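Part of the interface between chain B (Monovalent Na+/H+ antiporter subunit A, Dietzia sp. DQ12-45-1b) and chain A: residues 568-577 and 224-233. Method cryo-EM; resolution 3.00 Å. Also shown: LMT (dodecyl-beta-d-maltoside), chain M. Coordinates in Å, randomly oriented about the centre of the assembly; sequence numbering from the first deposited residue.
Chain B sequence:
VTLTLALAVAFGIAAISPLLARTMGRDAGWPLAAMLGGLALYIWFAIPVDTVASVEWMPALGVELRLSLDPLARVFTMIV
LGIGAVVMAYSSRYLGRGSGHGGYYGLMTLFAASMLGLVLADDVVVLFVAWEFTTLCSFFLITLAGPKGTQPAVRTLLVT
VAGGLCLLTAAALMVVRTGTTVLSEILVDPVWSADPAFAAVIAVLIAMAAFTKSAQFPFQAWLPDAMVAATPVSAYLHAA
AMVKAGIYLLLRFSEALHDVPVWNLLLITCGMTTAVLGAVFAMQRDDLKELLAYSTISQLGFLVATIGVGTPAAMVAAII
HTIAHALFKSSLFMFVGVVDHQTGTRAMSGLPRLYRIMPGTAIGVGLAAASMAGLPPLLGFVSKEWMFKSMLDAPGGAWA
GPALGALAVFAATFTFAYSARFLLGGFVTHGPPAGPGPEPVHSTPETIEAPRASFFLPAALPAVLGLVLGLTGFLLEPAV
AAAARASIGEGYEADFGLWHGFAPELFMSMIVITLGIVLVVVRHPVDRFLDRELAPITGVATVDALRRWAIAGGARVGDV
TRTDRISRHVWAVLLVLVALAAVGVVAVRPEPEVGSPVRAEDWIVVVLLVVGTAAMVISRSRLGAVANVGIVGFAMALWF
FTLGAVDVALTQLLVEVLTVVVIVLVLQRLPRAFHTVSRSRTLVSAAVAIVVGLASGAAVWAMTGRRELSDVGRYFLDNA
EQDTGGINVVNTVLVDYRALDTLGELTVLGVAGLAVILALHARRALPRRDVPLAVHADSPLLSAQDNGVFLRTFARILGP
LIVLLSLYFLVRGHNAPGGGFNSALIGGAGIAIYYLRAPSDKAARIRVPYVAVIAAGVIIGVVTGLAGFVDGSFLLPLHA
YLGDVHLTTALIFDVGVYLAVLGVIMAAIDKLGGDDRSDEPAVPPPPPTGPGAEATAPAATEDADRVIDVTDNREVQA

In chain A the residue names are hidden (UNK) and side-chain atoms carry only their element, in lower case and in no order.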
# COMPACT_ATOMS: atom_id res chain seq x y z
N ARG B 568 -1.76 1.45 16.95
CA ARG B 568 -2.42 2.69 16.55
C ARG B 568 -3.11 2.59 15.20
O ARG B 568 -4.28 2.96 15.07
CB ARG B 568 -1.41 3.85 16.53
CG ARG B 568 -1.98 5.12 15.93
CD ARG B 568 -1.09 6.31 16.23
NE ARG B 568 -1.86 7.47 16.66
CZ ARG B 568 -1.35 8.49 17.33
NH1 ARG B 568 -0.06 8.50 17.64
NH2 ARG B 568 -2.12 9.51 17.68
N HIS B 569 -2.40 2.11 14.18
CA HIS B 569 -2.99 1.98 12.85
C HIS B 569 -4.10 0.95 12.80
O HIS B 569 -4.84 0.91 11.81
CB HIS B 569 -1.91 1.66 11.83
CG HIS B 569 -0.77 2.64 11.83
ND1 HIS B 569 -0.94 3.96 11.50
CD2 HIS B 569 0.54 2.49 12.13
CE1 HIS B 569 0.22 4.59 11.59
NE2 HIS B 569 1.13 3.71 11.97
N VAL B 570 -4.23 0.10 13.82
CA VAL B 570 -5.39 -0.78 13.90
C VAL B 570 -6.58 -0.05 14.51
O VAL B 570 -7.73 -0.33 14.16
CB VAL B 570 -5.03 -2.06 14.68
CG1 VAL B 570 -6.27 -2.85 15.03
CG2 VAL B 570 -4.07 -2.91 13.88
N TRP B 571 -6.32 0.90 15.41
CA TRP B 571 -7.40 1.72 15.96
C TRP B 571 -8.17 2.41 14.85
O TRP B 571 -9.40 2.53 14.91
CB TRP B 571 -6.84 2.75 16.94
CG TRP B 571 -7.04 2.39 18.37
CD1 TRP B 571 -6.07 2.04 19.26
CD2 TRP B 571 -8.28 2.33 19.07
NE1 TRP B 571 -6.64 1.78 20.49
CE2 TRP B 571 -7.99 1.95 20.40
CE3 TRP B 571 -9.61 2.57 18.72
CZ2 TRP B 571 -8.98 1.80 21.36
CZ3 TRP B 571 -10.59 2.43 19.68
CH2 TRP B 571 -10.27 2.04 20.98
N ALA B 572 -7.47 2.88 13.81
CA ALA B 572 -8.14 3.49 12.68
C ALA B 572 -9.02 2.49 11.94
O ALA B 572 -10.04 2.86 11.37
CB ALA B 572 -7.12 4.10 11.73
N VAL B 573 -8.63 1.21 11.94
CA VAL B 573 -9.46 0.19 11.31
C VAL B 573 -10.67 -0.12 12.18
O VAL B 573 -11.80 -0.23 11.68
CB VAL B 573 -8.63 -1.08 11.04
CG1 VAL B 573 -9.53 -2.22 10.61
CG2 VAL B 573 -7.57 -0.82 10.00
N LEU B 574 -10.47 -0.24 13.49
CA LEU B 574 -11.56 -0.62 14.37
C LEU B 574 -12.59 0.49 14.53
O LEU B 574 -13.77 0.21 14.74
CB LEU B 574 -11.01 -1.04 15.74
CG LEU B 574 -9.97 -2.16 15.68
CD1 LEU B 574 -9.40 -2.42 17.05
CD2 LEU B 574 -10.58 -3.42 15.09
N LEU B 575 -12.17 1.75 14.41
CA LEU B 575 -13.14 2.84 14.48
C LEU B 575 -14.07 2.82 13.27
O LEU B 575 -15.29 2.99 13.41
CB LEU B 575 -12.42 4.18 14.59
CG LEU B 575 -11.80 4.47 15.96
CD1 LEU B 575 -11.11 5.82 15.96
CD2 LEU B 575 -12.84 4.39 17.05
N VAL B 576 -13.52 2.60 12.07
CA VAL B 576 -14.38 2.48 10.90
C VAL B 576 -15.21 1.21 10.96
O VAL B 576 -16.33 1.17 10.46
CB VAL B 576 -13.54 2.54 9.61
CG1 VAL B 576 -14.44 2.70 8.41
CG2 VAL B 576 -12.56 3.69 9.68
N LEU B 577 -14.69 0.15 11.59
CA LEU B 577 -15.49 -1.05 11.79
C LEU B 577 -16.68 -0.77 12.70
O LEU B 577 -17.79 -1.25 12.45
CB LEU B 577 -14.63 -2.17 12.36
CG LEU B 577 -14.17 -3.24 11.37
CD1 LEU B 577 -13.67 -4.47 12.10
CD2 LEU B 577 -15.31 -3.61 10.43
N UNK A 224 -8.59 7.54 3.36
CA UNK A 224 -8.18 8.49 4.40
C UNK A 224 -8.36 8.04 5.84
O UNK A 224 -7.56 8.48 6.70
c UNK A 224 -8.44 10.82 5.25
c UNK A 224 -8.89 9.85 4.19
c UNK A 224 -10.40 9.72 4.20
N UNK A 225 -9.34 7.21 6.21
CA UNK A 225 -9.49 6.90 7.64
C UNK A 225 -8.44 5.88 8.02
O UNK A 225 -7.97 5.88 9.16
c UNK A 225 -10.54 6.72 5.49
c UNK A 225 -10.91 6.34 7.78
c UNK A 225 -11.61 6.71 6.52
N UNK A 226 -8.04 5.01 7.09
CA UNK A 226 -6.99 4.02 7.33
C UNK A 226 -5.93 4.24 6.26
O UNK A 226 -5.95 3.64 5.18
c UNK A 226 -8.47 2.38 6.13
c UNK A 226 -7.54 2.59 7.32
c UNK A 226 -8.31 2.35 8.58
N UNK A 227 -4.96 5.10 6.56
CA UNK A 227 -3.90 5.43 5.61
C UNK A 227 -2.51 5.46 6.22
O UNK A 227 -1.54 5.30 5.48
c UNK A 227 -4.16 6.80 4.96
c UNK A 227 -3.42 9.47 7.30
n UNK A 227 -4.74 9.55 7.32
c UNK A 227 -4.21 7.93 5.94
n UNK A 227 -3.08 8.49 6.48
c UNK A 227 -5.26 8.60 6.47
N UNK A 228 -2.38 5.66 7.54
CA UNK A 228 -1.07 5.74 8.15
C UNK A 228 -0.25 4.48 8.01
O UNK A 228 0.98 4.55 8.11
N UNK A 229 -0.89 3.34 7.79
CA UNK A 229 -0.14 2.10 7.66
C UNK A 229 0.65 2.07 6.36
O UNK A 229 1.68 1.38 6.28
c UNK A 229 -3.18 1.06 6.29
c UNK A 229 -1.36 -1.22 2.83
c UNK A 229 -0.31 -0.67 4.93
n UNK A 229 -3.60 0.66 5.05
c UNK A 229 -1.49 -0.03 5.32
c UNK A 229 -2.58 -0.02 4.44
c UNK A 229 -2.52 -0.61 3.18
c UNK A 229 -1.08 0.90 7.74
c UNK A 229 -0.26 -1.26 3.69
c UNK A 229 -1.90 0.67 6.50
N UNK A 230 0.20 2.79 5.34
CA UNK A 230 0.92 2.83 4.07
C UNK A 230 1.98 3.91 4.02
O UNK A 230 3.00 3.74 3.36
c UNK A 230 1.01 4.23 1.01
c UNK A 230 -0.51 2.31 0.57
c UNK A 230 -0.07 3.03 2.91
c UNK A 230 0.52 2.89 1.51
N UNK A 231 1.75 5.03 4.71
CA UNK A 231 2.75 6.08 4.78
C UNK A 231 3.91 5.71 5.69
O UNK A 231 4.97 6.35 5.62
c UNK A 231 2.11 7.38 5.26
N UNK A 232 3.75 4.69 6.53
CA UNK A 232 4.78 4.27 7.47
C UNK A 232 5.32 2.88 7.17
O UNK A 232 5.96 2.27 8.03
c UNK A 232 3.68 5.67 9.30
c UNK A 232 4.24 4.32 8.90
n UNK A 232 7.82 6.67 11.40
n UNK A 232 7.13 8.18 9.82
c UNK A 232 4.78 6.72 9.36
n UNK A 232 5.82 6.36 10.31
c UNK A 232 6.92 7.07 10.51
N UNK A 233 5.07 2.35 5.97
CA UNK A 233 5.58 1.03 5.63
C UNK A 233 6.33 1.06 4.30
O UNK A 233 7.29 0.30 4.11
c UNK A 233 4.45 0.00 5.57
C1 LMT M . -25.59 7.87 9.03
C2 LMT M . -24.36 7.86 8.18
C3 LMT M . -23.19 7.10 8.72
C4 LMT M . -22.02 7.41 7.83
C5 LMT M . -20.86 6.53 8.17
C6 LMT M . -19.64 6.87 7.39
C7 LMT M . -18.59 5.84 7.64
C8 LMT M . -17.47 6.05 6.68
C9 LMT M . -16.59 4.86 6.53
C10 LMT M . -15.37 5.27 5.75
C11 LMT M . -14.73 4.09 5.10
C12 LMT M . -13.42 4.42 4.47

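Position 224 carries three side-chain carbons, one of them bearing the other two. That is a beta-branched chain without oxygen. It makes no contact with the chain B stretch. The residue is V224(A).

Position 225 has three side-chain carbons that close a ring onto the backbone N. Its CB lies 3.7 Å from CG2 of V576(B), an apolar contact. Its backbone O lies 3.2 Å from CB of A572(B). Only one amino acid has such a ring, so this is P225(A). Its CG also lies 3.6 Å from C12 of the LMT detergent, and CG1 of V576(B) lies 3.6 Å from C9 of the same alkyl chain.

Position 226 again shows one carbon carrying two carbons. The CB points toward chain B. One of the two branch carbons lies 3.6 Å from CG2 of V573(B) and 3.8 Å from CB of A572(B). The same carbon lies 3.3 Å from the backbone O of A572(B). Three carbons in a fork attached directly at CA make this V226(A). The branch in contact is CG1, and chi1 is m.

Position 227 has one carbon followed by a five-membered ring of three carbons and two nitrogens. This is an imidazole, so the residue is H227(A). Its CB points away from chain B and it makes no contact there. It sits at the N-cap position, right before the short helix. Its backbone O accepts a hydrogen bond from the backbone N of position 230 at 3.1 Å.

Position 228 has no side-chain atoms. Its backbone O lies 3.6 Å from CE1 of H569(B). The residue is G228(A). A CB here would point toward chain B and fall 2.8 Å from ND1 of H569(B), a clash.

Position 229 has one carbon and then fused five- and six-membered rings holding eight carbons and one nitrogen. This is an indole, W229(A). Its CB lies 4.2 Å from CB of H569(B), but the end of the side chain leads away.

Position 230 has four carbons, forked at the second. It is L230(A), and it does not touch the chain B stretch.

Position 231 has a single carbon, so it is A231(A). It also makes no contact.

Position 232 has three carbons, a nitrogen, and a carbon carrying two more nitrogens. This is a guanidinium chain, R232(A). Its CG lies 4.2 Å from NE2 of H569(B). Both NH1 and NH2 are hydrogen-bonded elsewhere in the structure.

Position 233 has one carbon and is out of reach. It is A233(A).

The contact works by packing; no hydrogen bond crosses between the stretches. H569(B) lies against the short helix, with N of W229(A) and O of G228(A) over one face of its ring. The absence of a side chain at G228(A) leaves room for that ring. Further along, A572(B) and V573(B) meet V226(A), while V576(B) meets P225(A). The detergent chain touches this last pair.

Chain A, residues 224-233: VPVHGWLARA
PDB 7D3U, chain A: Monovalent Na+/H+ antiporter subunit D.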